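Local coordinates for uncharacterized protein (Streptococcus mutans, PDB 3L7Y) that probably acts as a magnesium-dependent phosphatase of the haloacid dehalogenase-like hydrolase family, its physiological substrate being unknown, at residues G46-S51 and S290-V295; Q61-Q66 and D294-Y299; E121-I126 and F183-Q188; Y128-K133 and A137-S142. One frame throughout, in Å; residues are numbered along the deposited sequence.

Interaction 1: residues G46-S51 and S290-V295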
loop_
_atom_site.group_PDB
_atom_site.type_symbol
_atom_site.label_atom_id
_atom_site.label_comp_id
_atom_site.label_asym_id
_atom_site.label_seq_id
_atom_site.Cartn_x
_atom_site.Cartn_y
_atom_site.Cartn_z
ATOM N N GLY A 46 2.078 5.994 8.249
ATOM C CA GLY A 46 1.156 5.946 9.378
ATOM C C GLY A 46 1.370 4.758 10.299
ATOM O O GLY A 46 0.686 4.620 11.308
ATOM N N THR A 47 2.327 3.905 9.941
ATOM C CA THR A 47 2.573 2.655 10.639
ATOM C C THR A 47 4.072 2.494 10.922
ATOM O O THR A 47 4.537 2.900 11.986
ATOM C CB THR A 47 2.031 1.447 9.839
ATOM O OG1 THR A 47 0.632 1.634 9.579
ATOM C CG2 THR A 47 2.219 0.147 10.634
ATOM N N PHE A 48 4.824 1.915 9.985
ATOM C CA PHE A 48 6.282 1.812 10.133
ATOM C C PHE A 48 6.872 3.215 10.188
ATOM O O PHE A 48 7.752 3.496 11.001
ATOM C CB PHE A 48 6.893 1.014 8.970
ATOM C CG PHE A 48 8.382 0.729 9.110
ATOM C CD1 PHE A 48 8.835 -0.351 9.861
ATOM C CD2 PHE A 48 9.320 1.504 8.436
ATOM C CE1 PHE A 48 10.210 -0.633 9.971
ATOM C CE2 PHE A 48 10.693 1.231 8.525
ATOM C CZ PHE A 48 11.140 0.157 9.309
ATOM N N LEU A 49 6.377 4.099 9.323
ATOM C CA LEU A 49 6.879 5.470 9.259
ATOM C C LEU A 49 6.206 6.358 10.294
ATOM O O LEU A 49 5.000 6.239 10.548
ATOM C CB LEU A 49 6.681 6.052 7.859
ATOM C CG LEU A 49 7.408 5.299 6.742
ATOM C CD1 LEU A 49 7.097 5.915 5.378
ATOM C CD2 LEU A 49 8.927 5.272 7.025
ATOM N N ASN A 50 6.991 7.250 10.884
ATOM C CA ASN A 50 6.475 8.193 11.863
ATOM C C ASN A 50 5.816 9.348 11.125
ATOM O O ASN A 50 5.770 9.339 9.907
ATOM C CB ASN A 50 7.587 8.673 12.816
ATOM C CG ASN A 50 8.677 9.481 12.108
ATOM O OD1 ASN A 50 8.431 10.116 11.089
ATOM N ND2 ASN A 50 9.879 9.478 12.673
ATOM N N SER A 51 5.298 10.329 11.853
ATOM C CA SER A 51 4.608 11.448 11.230
ATOM C C SER A 51 5.533 12.333 10.363
ATOM O O SER A 51 5.060 13.073 9.502
ATOM C CB SER A 51 3.895 12.280 12.292
ATOM O OG SER A 51 2.664 11.668 12.643
ATOM N N SER A 290 7.447 4.512 17.613
ATOM C CA SER A 290 8.093 3.300 17.121
ATOM C C SER A 290 7.284 2.049 17.461
ATOM O O SER A 290 7.836 1.032 17.894
ATOM C CB SER A 290 9.508 3.183 17.691
ATOM O OG SER A 290 10.387 4.063 17.013
ATOM N N GLY A 291 5.972 2.130 17.247
ATOM C CA GLY A 291 5.071 1.066 17.649
ATOM C C GLY A 291 5.403 -0.279 17.033
ATOM O O GLY A 291 5.236 -1.324 17.665
ATOM N N VAL A 292 5.860 -0.259 15.787
ATOM C CA VAL A 292 6.198 -1.492 15.086
ATOM C C VAL A 292 7.466 -2.149 15.635
ATOM O O VAL A 292 7.480 -3.345 15.898
ATOM C CB VAL A 292 6.380 -1.248 13.562
ATOM C CG1 VAL A 292 7.003 -2.456 12.914
ATOM C CG2 VAL A 292 5.040 -0.919 12.897
ATOM N N LEU A 293 8.541 -1.377 15.773
ATOM C CA LEU A 293 9.815 -1.943 16.216
ATOM C C LEU A 293 9.684 -2.385 17.665
ATOM O O LEU A 293 10.305 -3.356 18.100
ATOM C CB LEU A 293 10.952 -0.932 16.068
ATOM C CG LEU A 293 11.177 -0.418 14.639
ATOM C CD1 LEU A 293 12.363 0.512 14.616
ATOM C CD2 LEU A 293 11.389 -1.561 13.641
ATOM N N ASP A 294 8.856 -1.665 18.407
ATOM C CA ASP A 294 8.644 -1.978 19.821
ATOM C C ASP A 294 8.080 -3.384 19.959
ATOM O O ASP A 294 8.570 -4.190 20.758
ATOM C CB ASP A 294 7.710 -0.953 20.455
ATOM C CG ASP A 294 7.262 -1.353 21.844
ATOM O OD1 ASP A 294 6.035 -1.341 22.088
ATOM O OD2 ASP A 294 8.132 -1.690 22.683
ATOM N N VAL A 295 7.048 -3.678 19.181
ATOM C CA VAL A 295 6.417 -4.992 19.200
ATOM C C VAL A 295 7.399 -6.052 18.731
ATOM O O VAL A 295 7.465 -7.127 19.305
ATOM C CB VAL A 295 5.151 -5.022 18.318
ATOM C CG1 VAL A 295 4.658 -6.456 18.115
ATOM C CG2 VAL A 295 4.067 -4.153 18.933
HETATM O O HOH W 1 6.076 2.632 14.380
#

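Interaction 2: residues Q61-Q66 and D294-Y299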
loop_
_atom_site.group_PDB
_atom_site.type_symbol
_atom_site.label_atom_id
_atom_site.label_comp_id
_atom_site.label_asym_id
_atom_site.label_seq_id
_atom_site.Cartn_x
_atom_site.Cartn_y
_atom_site.Cartn_z
ATOM N N GLN A 61 17.842 -1.664 11.629
ATOM C CA GLN A 61 18.866 -2.500 11.026
ATOM C C GLN A 61 19.352 -3.576 12.005
ATOM O O GLN A 61 19.673 -4.690 11.602
ATOM C CB GLN A 61 20.020 -1.647 10.471
ATOM C CG GLN A 61 19.633 -0.922 9.179
ATOM C CD GLN A 61 20.741 -0.062 8.606
ATOM O OE1 GLN A 61 21.311 0.781 9.301
ATOM N NE2 GLN A 61 21.039 -0.259 7.319
ATOM N N ARG A 62 19.391 -3.245 13.292
ATOM C CA ARG A 62 19.786 -4.214 14.306
ATOM C C ARG A 62 18.698 -5.279 14.459
ATOM O O ARG A 62 18.982 -6.464 14.642
ATOM C CB ARG A 62 20.057 -3.511 15.642
ATOM C CG ARG A 62 20.881 -4.329 16.624
ATOM C CD ARG A 62 20.008 -5.152 17.560
ATOM N NE ARG A 62 19.121 -4.302 18.355
ATOM C CZ ARG A 62 17.886 -4.197 18.842
ATOM N NH1 ARG A 62 17.064 -3.344 19.442
ATOM N NH2 ARG A 62 16.874 -4.898 18.344
ATOM N N ILE A 63 17.445 -4.847 14.385
ATOM C CA ILE A 63 16.333 -5.786 14.398
ATOM C C ILE A 63 16.402 -6.688 13.170
ATOM O O ILE A 63 16.199 -7.894 13.264
ATOM C CB ILE A 63 14.993 -5.057 14.465
ATOM C CG1 ILE A 63 14.806 -4.449 15.854
ATOM C CG2 ILE A 63 13.844 -6.005 14.167
ATOM C CD1 ILE A 63 13.459 -3.765 16.034
ATOM N N LEU A 64 16.753 -6.105 12.031
ATOM C CA LEU A 64 16.752 -6.834 10.772
ATOM C C LEU A 64 17.780 -7.963 10.831
ATOM O O LEU A 64 17.530 -9.070 10.353
ATOM C CB LEU A 64 17.086 -5.877 9.617
ATOM C CG LEU A 64 16.382 -6.033 8.271
ATOM C CD1 LEU A 64 17.358 -5.685 7.126
ATOM C CD2 LEU A 64 15.768 -7.428 8.090
ATOM N N LYS A 65 18.948 -7.666 11.399
ATOM C CA LYS A 65 19.988 -8.670 11.562
ATOM C C LYS A 65 19.458 -9.820 12.402
ATOM O O LYS A 65 19.739 -10.987 12.127
ATOM C CB LYS A 65 21.225 -8.060 12.224
ATOM C CG LYS A 65 22.032 -9.043 13.069
ATOM N N GLN A 66 18.691 -9.494 13.406
ATOM C CA GLN A 66 18.123 -10.529 14.223
ATOM C C GLN A 66 17.111 -11.370 13.508
ATOM O O GLN A 66 17.162 -12.557 13.588
ATOM C CB GLN A 66 17.552 -9.917 15.445
ATOM C CG GLN A 66 18.621 -9.310 16.209
ATOM C CD GLN A 66 18.370 -9.479 17.592
ATOM O OE1 GLN A 66 18.147 -8.506 18.300
ATOM N NE2 GLN A 66 18.328 -10.725 18.022
ATOM N N ASP A 294 8.856 -1.665 18.407
ATOM C CA ASP A 294 8.644 -1.978 19.821
ATOM C C ASP A 294 8.080 -3.384 19.959
ATOM O O ASP A 294 8.570 -4.190 20.758
ATOM C CB ASP A 294 7.710 -0.953 20.455
ATOM C CG ASP A 294 7.262 -1.353 21.844
ATOM O OD1 ASP A 294 6.035 -1.341 22.088
ATOM O OD2 ASP A 294 8.132 -1.690 22.683
ATOM N N VAL A 295 7.048 -3.678 19.181
ATOM C CA VAL A 295 6.417 -4.992 19.200
ATOM C C VAL A 295 7.399 -6.052 18.731
ATOM O O VAL A 295 7.465 -7.127 19.305
ATOM C CB VAL A 295 5.151 -5.022 18.318
ATOM C CG1 VAL A 295 4.658 -6.456 18.115
ATOM C CG2 VAL A 295 4.067 -4.153 18.933
ATOM N N ILE A 296 8.183 -5.740 17.704
ATOM C CA ILE A 296 9.143 -6.703 17.184
ATOM C C ILE A 296 10.253 -7.015 18.186
ATOM O O ILE A 296 10.594 -8.180 18.365
ATOM C CB ILE A 296 9.780 -6.257 15.844
ATOM C CG1 ILE A 296 8.705 -6.036 14.774
ATOM C CG2 ILE A 296 10.785 -7.299 15.378
ATOM C CD1 ILE A 296 9.268 -5.369 13.483
ATOM N N ASP A 297 10.824 -5.984 18.823
ATOM C CA ASP A 297 11.808 -6.193 19.882
ATOM C C ASP A 297 11.219 -6.968 21.059
ATOM O O ASP A 297 11.917 -7.743 21.711
ATOM C CB ASP A 297 12.405 -4.869 20.371
ATOM C CG ASP A 297 13.706 -4.521 19.673
ATOM O OD1 ASP A 297 14.333 -5.427 19.075
ATOM O OD2 ASP A 297 14.113 -3.341 19.731
ATOM N N ASN A 298 9.939 -6.740 21.335
ATOM C CA ASN A 298 9.234 -7.487 22.365
ATOM C C ASN A 298 9.161 -8.960 21.981
ATOM O O ASN A 298 9.421 -9.838 22.805
ATOM C CB ASN A 298 7.813 -6.929 22.552
ATOM C CG ASN A 298 7.134 -7.456 23.795
ATOM O OD1 ASN A 298 5.980 -7.882 23.754
ATOM N ND2 ASN A 298 7.848 -7.434 24.906
ATOM N N TYR A 299 8.801 -9.233 20.729
ATOM C CA TYR A 299 8.707 -10.617 20.278
ATOM C C TYR A 299 10.067 -11.293 20.339
ATOM O O TYR A 299 10.190 -12.401 20.865
ATOM C CB TYR A 299 8.126 -10.757 18.863
ATOM C CG TYR A 299 8.244 -12.183 18.360
ATOM C CD1 TYR A 299 7.355 -13.169 18.787
ATOM C CD2 TYR A 299 9.271 -12.557 17.504
ATOM C CE1 TYR A 299 7.470 -14.485 18.353
ATOM C CE2 TYR A 299 9.398 -13.869 17.061
ATOM C CZ TYR A 299 8.495 -14.830 17.490
ATOM O OH TYR A 299 8.625 -16.134 17.058
#

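Interaction 3: residues E121-I126 and F183-Q188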
loop_
_atom_site.group_PDB
_atom_site.type_symbol
_atom_site.label_atom_id
_atom_site.label_comp_id
_atom_site.label_asym_id
_atom_site.label_seq_id
_atom_site.Cartn_x
_atom_site.Cartn_y
_atom_site.Cartn_z
ATOM N N GLU A 121 -8.339 -0.951 -21.492
ATOM C CA GLU A 121 -9.760 -0.688 -21.761
ATOM C C GLU A 121 -10.499 -0.366 -20.462
ATOM O O GLU A 121 -11.388 0.475 -20.438
ATOM C CB GLU A 121 -10.411 -1.896 -22.437
ATOM C CG GLU A 121 -10.174 -3.230 -21.710
ATOM C CD GLU A 121 -8.928 -4.004 -22.181
ATOM O OE1 GLU A 121 -7.889 -3.380 -22.509
ATOM O OE2 GLU A 121 -8.987 -5.257 -22.204
ATOM N N ASP A 122 -10.129 -1.043 -19.380
ATOM C CA ASP A 122 -10.785 -0.825 -18.084
ATOM C C ASP A 122 -10.402 0.522 -17.497
ATOM O O ASP A 122 -11.247 1.284 -17.012
ATOM C CB ASP A 122 -10.422 -1.952 -17.117
ATOM C CG ASP A 122 -11.076 -3.265 -17.503
ATOM O OD1 ASP A 122 -12.147 -3.205 -18.124
ATOM O OD2 ASP A 122 -10.530 -4.340 -17.197
ATOM N N ILE A 123 -9.107 0.799 -17.529
ATOM C CA ILE A 123 -8.586 2.089 -17.114
ATOM C C ILE A 123 -9.262 3.235 -17.876
ATOM O O ILE A 123 -9.677 4.228 -17.290
ATOM C CB ILE A 123 -7.068 2.140 -17.362
ATOM C CG1 ILE A 123 -6.368 1.008 -16.607
ATOM C CG2 ILE A 123 -6.495 3.495 -16.982
ATOM C CD1 ILE A 123 -4.883 0.979 -16.834
ATOM N N ALA A 124 -9.368 3.108 -19.191
ATOM C CA ALA A 124 -9.946 4.180 -19.980
ATOM C C ALA A 124 -11.393 4.344 -19.568
ATOM O O ALA A 124 -11.916 5.455 -19.478
ATOM C CB ALA A 124 -9.842 3.860 -21.472
ATOM N N SER A 125 -12.046 3.226 -19.282
ATOM C CA SER A 125 -13.466 3.284 -18.969
ATOM C C SER A 125 -13.767 3.861 -17.567
ATOM O O SER A 125 -14.680 4.669 -17.425
ATOM C CB SER A 125 -14.126 1.925 -19.208
ATOM O OG SER A 125 -15.326 1.822 -18.471
ATOM N N ILE A 126 -13.009 3.465 -16.545
ATOM C CA ILE A 126 -13.229 4.026 -15.203
ATOM C C ILE A 126 -12.827 5.505 -15.179
ATOM O O ILE A 126 -13.410 6.301 -14.453
ATOM C CB ILE A 126 -12.444 3.277 -14.100
ATOM C CG1 ILE A 126 -12.971 3.660 -12.698
ATOM C CG2 ILE A 126 -10.964 3.614 -14.185
ATOM C CD1 ILE A 126 -14.346 3.182 -12.412
ATOM N N PHE A 183 -0.219 -0.139 -12.671
ATOM C CA PHE A 183 -0.570 -1.035 -11.570
ATOM C C PHE A 183 -1.875 -0.648 -10.899
ATOM O O PHE A 183 -2.640 -1.515 -10.448
ATOM C CB PHE A 183 0.518 -1.013 -10.514
ATOM C CG PHE A 183 1.748 -1.762 -10.894
ATOM C CD1 PHE A 183 2.974 -1.109 -10.967
ATOM C CD2 PHE A 183 1.694 -3.119 -11.156
ATOM C CE1 PHE A 183 4.129 -1.810 -11.288
ATOM C CE2 PHE A 183 2.839 -3.816 -11.506
ATOM C CZ PHE A 183 4.062 -3.163 -11.550
ATOM N N LYS A 184 -2.105 0.658 -10.795
ATOM C CA LYS A 184 -3.264 1.180 -10.089
ATOM C C LYS A 184 -3.526 2.621 -10.509
ATOM O O LYS A 184 -2.704 3.236 -11.198
ATOM C CB LYS A 184 -3.020 1.129 -8.574
ATOM C CG LYS A 184 -2.179 2.293 -8.023
ATOM C CD LYS A 184 -2.179 2.279 -6.482
ATOM C CE LYS A 184 -1.435 3.467 -5.877
ATOM N NZ LYS A 184 0.013 3.450 -6.213
ATOM N N LEU A 185 -4.674 3.153 -10.102
ATOM C CA LEU A 185 -4.909 4.592 -10.169
ATOM C C LEU A 185 -5.142 5.144 -8.778
ATOM O O LEU A 185 -5.474 4.406 -7.858
ATOM C CB LEU A 185 -6.137 4.937 -11.014
ATOM C CG LEU A 185 -6.475 4.128 -12.268
ATOM C CD1 LEU A 185 -7.554 4.870 -13.036
ATOM C CD2 LEU A 185 -5.241 3.926 -13.114
ATOM N N THR A 186 -5.020 6.454 -8.630
ATOM C CA THR A 186 -5.331 7.072 -7.353
ATOM C C THR A 186 -6.244 8.271 -7.542
ATOM O O THR A 186 -6.026 9.100 -8.426
ATOM C CB THR A 186 -4.054 7.478 -6.585
ATOM O OG1 THR A 186 -3.272 6.309 -6.292
ATOM C CG2 THR A 186 -4.420 8.178 -5.280
ATOM N N LEU A 187 -7.291 8.346 -6.730
ATOM C CA LEU A 187 -8.134 9.520 -6.734
ATOM C C LEU A 187 -7.852 10.341 -5.489
ATOM O O LEU A 187 -7.796 9.800 -4.383
ATOM C CB LEU A 187 -9.609 9.138 -6.770
ATOM C CG LEU A 187 -10.109 8.259 -7.918
ATOM C CD1 LEU A 187 -11.620 8.241 -7.911
ATOM C CD2 LEU A 187 -9.580 8.779 -9.248
ATOM N N GLN A 188 -7.681 11.645 -5.666
ATOM C CA GLN A 188 -7.646 12.532 -4.512
ATOM C C GLN A 188 -9.006 13.183 -4.396
ATOM O O GLN A 188 -9.488 13.823 -5.342
ATOM C CB GLN A 188 -6.545 13.589 -4.626
ATOM C CG GLN A 188 -6.324 14.345 -3.316
ATOM C CD GLN A 188 -5.654 15.680 -3.534
ATOM O OE1 GLN A 188 -6.118 16.497 -4.324
ATOM N NE2 GLN A 188 -4.556 15.913 -2.830
#

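Interaction 4: residues Y128-K133 and A137-S142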
loop_
_atom_site.group_PDB
_atom_site.type_symbol
_atom_site.label_atom_id
_atom_site.label_comp_id
_atom_site.label_asym_id
_atom_site.label_seq_id
_atom_site.Cartn_x
_atom_site.Cartn_y
_atom_site.Cartn_z
ATOM N N TYR A 128 -13.153 7.632 -17.755
ATOM C CA TYR A 128 -14.229 8.367 -18.420
ATOM C C TYR A 128 -15.384 8.553 -17.439
ATOM O O TYR A 128 -16.006 9.608 -17.362
ATOM C CB TYR A 128 -14.710 7.612 -19.658
ATOM C CG TYR A 128 -15.873 8.281 -20.340
ATOM C CD1 TYR A 128 -15.668 9.274 -21.282
ATOM C CD2 TYR A 128 -17.180 7.933 -20.023
ATOM C CE1 TYR A 128 -16.738 9.901 -21.904
ATOM C CE2 TYR A 128 -18.251 8.549 -20.635
ATOM C CZ TYR A 128 -18.026 9.531 -21.575
ATOM O OH TYR A 128 -19.091 10.147 -22.186
ATOM N N PHE A 129 -15.642 7.510 -16.665
ATOM C CA PHE A 129 -16.708 7.542 -15.687
ATOM C C PHE A 129 -16.438 8.576 -14.579
ATOM O O PHE A 129 -17.313 9.356 -14.231
ATOM C CB PHE A 129 -16.879 6.147 -15.092
ATOM C CG PHE A 129 -17.834 6.100 -13.968
ATOM C CD1 PHE A 129 -19.189 6.256 -14.196
ATOM C CD2 PHE A 129 -17.386 5.906 -12.671
ATOM C CE1 PHE A 129 -20.093 6.219 -13.131
ATOM C CE2 PHE A 129 -18.276 5.860 -11.613
ATOM C CZ PHE A 129 -19.633 6.019 -11.841
ATOM N N ILE A 130 -15.224 8.588 -14.033
ATOM C CA ILE A 130 -14.885 9.545 -12.979
ATOM C C ILE A 130 -14.869 10.992 -13.492
ATOM O O ILE A 130 -15.385 11.898 -12.833
ATOM C CB ILE A 130 -13.534 9.219 -12.321
ATOM C CG1 ILE A 130 -13.589 7.832 -11.668
ATOM C CG2 ILE A 130 -13.143 10.319 -11.291
ATOM C CD1 ILE A 130 -14.510 7.760 -10.455
ATOM N N GLU A 131 -14.276 11.207 -14.663
ATOM C CA GLU A 131 -14.272 12.537 -15.264
ATOM C C GLU A 131 -15.698 13.055 -15.472
ATOM O O GLU A 131 -15.992 14.207 -15.177
ATOM C CB GLU A 131 -13.468 12.551 -16.579
ATOM C CG GLU A 131 -11.980 12.234 -16.382
ATOM C CD GLU A 131 -11.141 12.444 -17.652
ATOM O OE1 GLU A 131 -10.027 12.999 -17.549
ATOM O OE2 GLU A 131 -11.587 12.050 -18.749
ATOM N N GLU A 132 -16.588 12.198 -15.954
ATOM C CA GLU A 132 -17.974 12.596 -16.204
ATOM C C GLU A 132 -18.800 12.731 -14.934
ATOM O O GLU A 132 -19.579 13.677 -14.805
ATOM C CB GLU A 132 -18.673 11.588 -17.130
ATOM C CG GLU A 132 -18.075 11.524 -18.501
ATOM C CD GLU A 132 -18.239 12.826 -19.261
ATOM O OE1 GLU A 132 -17.285 13.644 -19.278
ATOM O OE2 GLU A 132 -19.334 13.028 -19.831
ATOM N N LYS A 133 -18.651 11.782 -14.012
ATOM C CA LYS A 133 -19.528 11.718 -12.824
ATOM C C LYS A 133 -18.967 12.392 -11.573
ATOM O O LYS A 133 -19.716 12.968 -10.784
ATOM C CB LYS A 133 -19.915 10.271 -12.506
ATOM N N ALA A 137 -12.771 14.771 -8.501
ATOM C CA ALA A 137 -11.669 13.876 -8.134
ATOM C C ALA A 137 -10.463 14.111 -9.028
ATOM O O ALA A 137 -10.581 14.140 -10.251
ATOM C CB ALA A 137 -12.089 12.423 -8.187
ATOM N N VAL A 138 -9.302 14.291 -8.408
ATOM C CA VAL A 138 -8.050 14.354 -9.148
ATOM C C VAL A 138 -7.573 12.938 -9.440
ATOM O O VAL A 138 -7.446 12.098 -8.531
ATOM C CB VAL A 138 -6.959 15.125 -8.375
ATOM C CG1 VAL A 138 -5.658 15.109 -9.156
ATOM C CG2 VAL A 138 -7.405 16.563 -8.139
ATOM N N ILE A 139 -7.298 12.675 -10.712
ATOM C CA ILE A 139 -6.944 11.338 -11.147
ATOM C C ILE A 139 -5.454 11.201 -11.419
ATOM O O ILE A 139 -4.896 11.899 -12.265
ATOM C CB ILE A 139 -7.704 10.955 -12.438
ATOM C CG1 ILE A 139 -9.226 10.960 -12.198
ATOM C CG2 ILE A 139 -7.222 9.603 -12.950
ATOM C CD1 ILE A 139 -10.074 10.983 -13.507
ATOM N N ALA A 140 -4.812 10.275 -10.723
ATOM C CA ALA A 140 -3.416 9.970 -11.002
ATOM C C ALA A 140 -3.238 8.504 -11.394
ATOM O O ALA A 140 -3.813 7.604 -10.777
ATOM C CB ALA A 140 -2.543 10.327 -9.818
ATOM N N LEU A 141 -2.457 8.274 -12.447
ATOM C CA LEU A 141 -2.169 6.924 -12.912
ATOM C C LEU A 141 -0.799 6.490 -12.403
ATOM O O LEU A 141 0.183 7.233 -12.518
ATOM C CB LEU A 141 -2.202 6.876 -14.433
ATOM C CG LEU A 141 -3.354 7.639 -15.064
ATOM C CD1 LEU A 141 -3.213 7.696 -16.585
ATOM C CD2 LEU A 141 -4.663 6.986 -14.658
ATOM N N SER A 142 -0.732 5.297 -11.828
ATOM C CA SER A 142 0.515 4.802 -11.267
ATOM C C SER A 142 1.101 3.728 -12.183
ATOM O O SER A 142 0.639 2.584 -12.184
ATOM C CB SER A 142 0.298 4.279 -9.834
ATOM O OG SER A 142 1.519 3.881 -9.230
#

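Interaction 1: residues G46-S51 and S290-V295
Thr47 and Phe48 pack against Val292 and Leu293 where the short helix 44-48, which follows the nucleophile-bearing first strand of the HAD fold, 39-42, meets the C-terminal helix 291-301 of the Rossmann-like core domain. The apolar part of the contact is made by branches. Val292, whose CB is directed at the other segment, divides its two methyls: CG2 lies 3.8 Å from CG2 of Thr47, while CG1 sits at the edge of the Phe48 ring, near its plane, 4.1 Å from CD1. Phe48 holds CG anti to its own N (chi1 -174°), which carries the ring out to the helix, and CE1 comes within 4.0 Å of Leu293 CD2. Phe60 of helix 57-69 meets the same ring edge-to-face. A beta-branched threonine suits its place because it has two distinct arms: the methyl joins this packing, and OG1 hydrogen-bonds OD2 of Asp43, a magnesium ligand. The ion itself is about 4 Å from the threonine side chain, which places this end of the packing beside the metal site. The polar part runs through one water, which donates to Thr47 O at 2.9 Å and accepts from Val292 N at 3.2 Å, occupying a backbone N-H in the first turn of helix 291-301.

Interaction 2: residues Q61-Q66 and D294-Y299
Ile296 meets Ile63 through one pair of methyls, CG2 to CG2 at 3.5 Å, a close approach between two beta-branched side chains whose CB atoms both face the opposite helix. Each isoleucine keeps CG2 anti to its own backbone N, and this turns the short branches toward each other; the ethyl arm of Ile63 is used on Asp297 instead. Isoleucine fits such a buried seam because its branch at CB offers a broad apolar surface close to the helix. The two helices, 57-69 and 291-301, both belong to the alpha/beta core domain of the HAD fold; their segments run with an angle of 39° between directions and axes 10.9 Å apart, a spacing that side chains of this size can bridge. One residue further on, Asp297 closes the more exposed flank with a salt bridge. Arg62 grips the carboxylate end-on with both terminal nitrogens: NH2 donates to the syn lone pair of OD1 at 2.7 Å, and NH1 to OD2 at 3.0 Å, with OD2 met 24° out of the carboxylate plane. Arg59, about one turn earlier on helix 57-69, adds a second salt bridge through NE to OD2, so two arginines would stabilise the ionised aspartate. Next to this pairing the ethyl arm of Ile63 crosses the aspartate at a slant, its CG1 3.4 Å from OD1 of Asp297.

Interaction 3: residues E121-I126 and F183-Q188
The cap domain of this HAD-family protein packs helix 120-133 onto a face of its mixed beta-sheet, and Leu185 of strand 182-188 is where the two segments touch. Its CB faces the helix, and its forked end reaches two residues three apart in sequence, about one helical turn. CD1 lies 3.8 Å from CG2 of Ile126, and CD2 lies 4.1 Å from CG2 of Ile123. Leucine suits this position because branching at CG places two methyls far enough from the strand to meet different side chains. In this helix-on-sheet layer the two isoleucines present the same branch by different routes. Ile123 has CG2 anti to its N and crosses the leucine obliquely, whereas Ile126 has CG1 in that anti place (chi1 -166°), leaving CG2 between N and the carbonyl carbon; its side chain slides past Leu185 in the opposite direction. All three residues are buried, and the contacts are purely apolar. Leu141 on the neighbouring strand 138-143 also packs on Leu185. Charge is kept to other sides of the two elements: Asp122 pairs with Arg209, and Lys184, whose CB points away from the helix, forms a salt bridge with Glu101.

Interaction 4: residues Y128-K133 and A137-S142
Ile130 lays its CG2 methyl over Ala137, just ahead of strand 138-143, and Ile139 within it, 3.9 Å from Ala137 CB and 3.8 Å from Ile139 CD1. The methyl stands anti to the backbone N, on a CB that already faces the strand, which brings it within touch of both partners' methyls. Ala137 and Ile139 both direct CB at the helix; the small alanine matches the close approach of the backbones there, with its CA 7.3 Å from that of Ile130. Further along, Ile139 bridges the wider gap with its extended ethyl arm, chi2 being 164°. Its CD1 also meets the aliphatic part of Glu131, lying 3.7 Å from CG, and the two side chains cross at about a right angle. A helix and the next strand thus form an alpha-beta unit of the cap domain. Leu187 of the adjacent strand 182-188 touches both isoleucines and continues the apolar layer. Glutamate suits the border of this layer: its methylene groups can share in the packing while the chain beyond CG stays extended, and its side chain also touches Lys150 of strand 147-150. The join therefore depends on apolar contact, with the charged group kept beyond the methyl-to-methylene touch.

In the fold
Interactions 1 and 2 lie in the core domain, with centres 12 Å apart, and interactions 3 and 4 in the cap domain, 7 Å apart, on the other side of the chain's centre. The first pair shares helix 291-301, which meets helix 44-48 and then helix 57-69; Leu293 of one contact packs on Ile63 of the other. The second pair shares helix 120-133 and the neighbouring strands 138-143 and 182-188, linked by probable backbone hydrogen bonds such as Thr186 N to Ala140 O. Along the chain both cap contacts fall between the two halves of the core contacts, so the cap is an insertion, and the C-terminal helix returns to complete the magnesium-binding core.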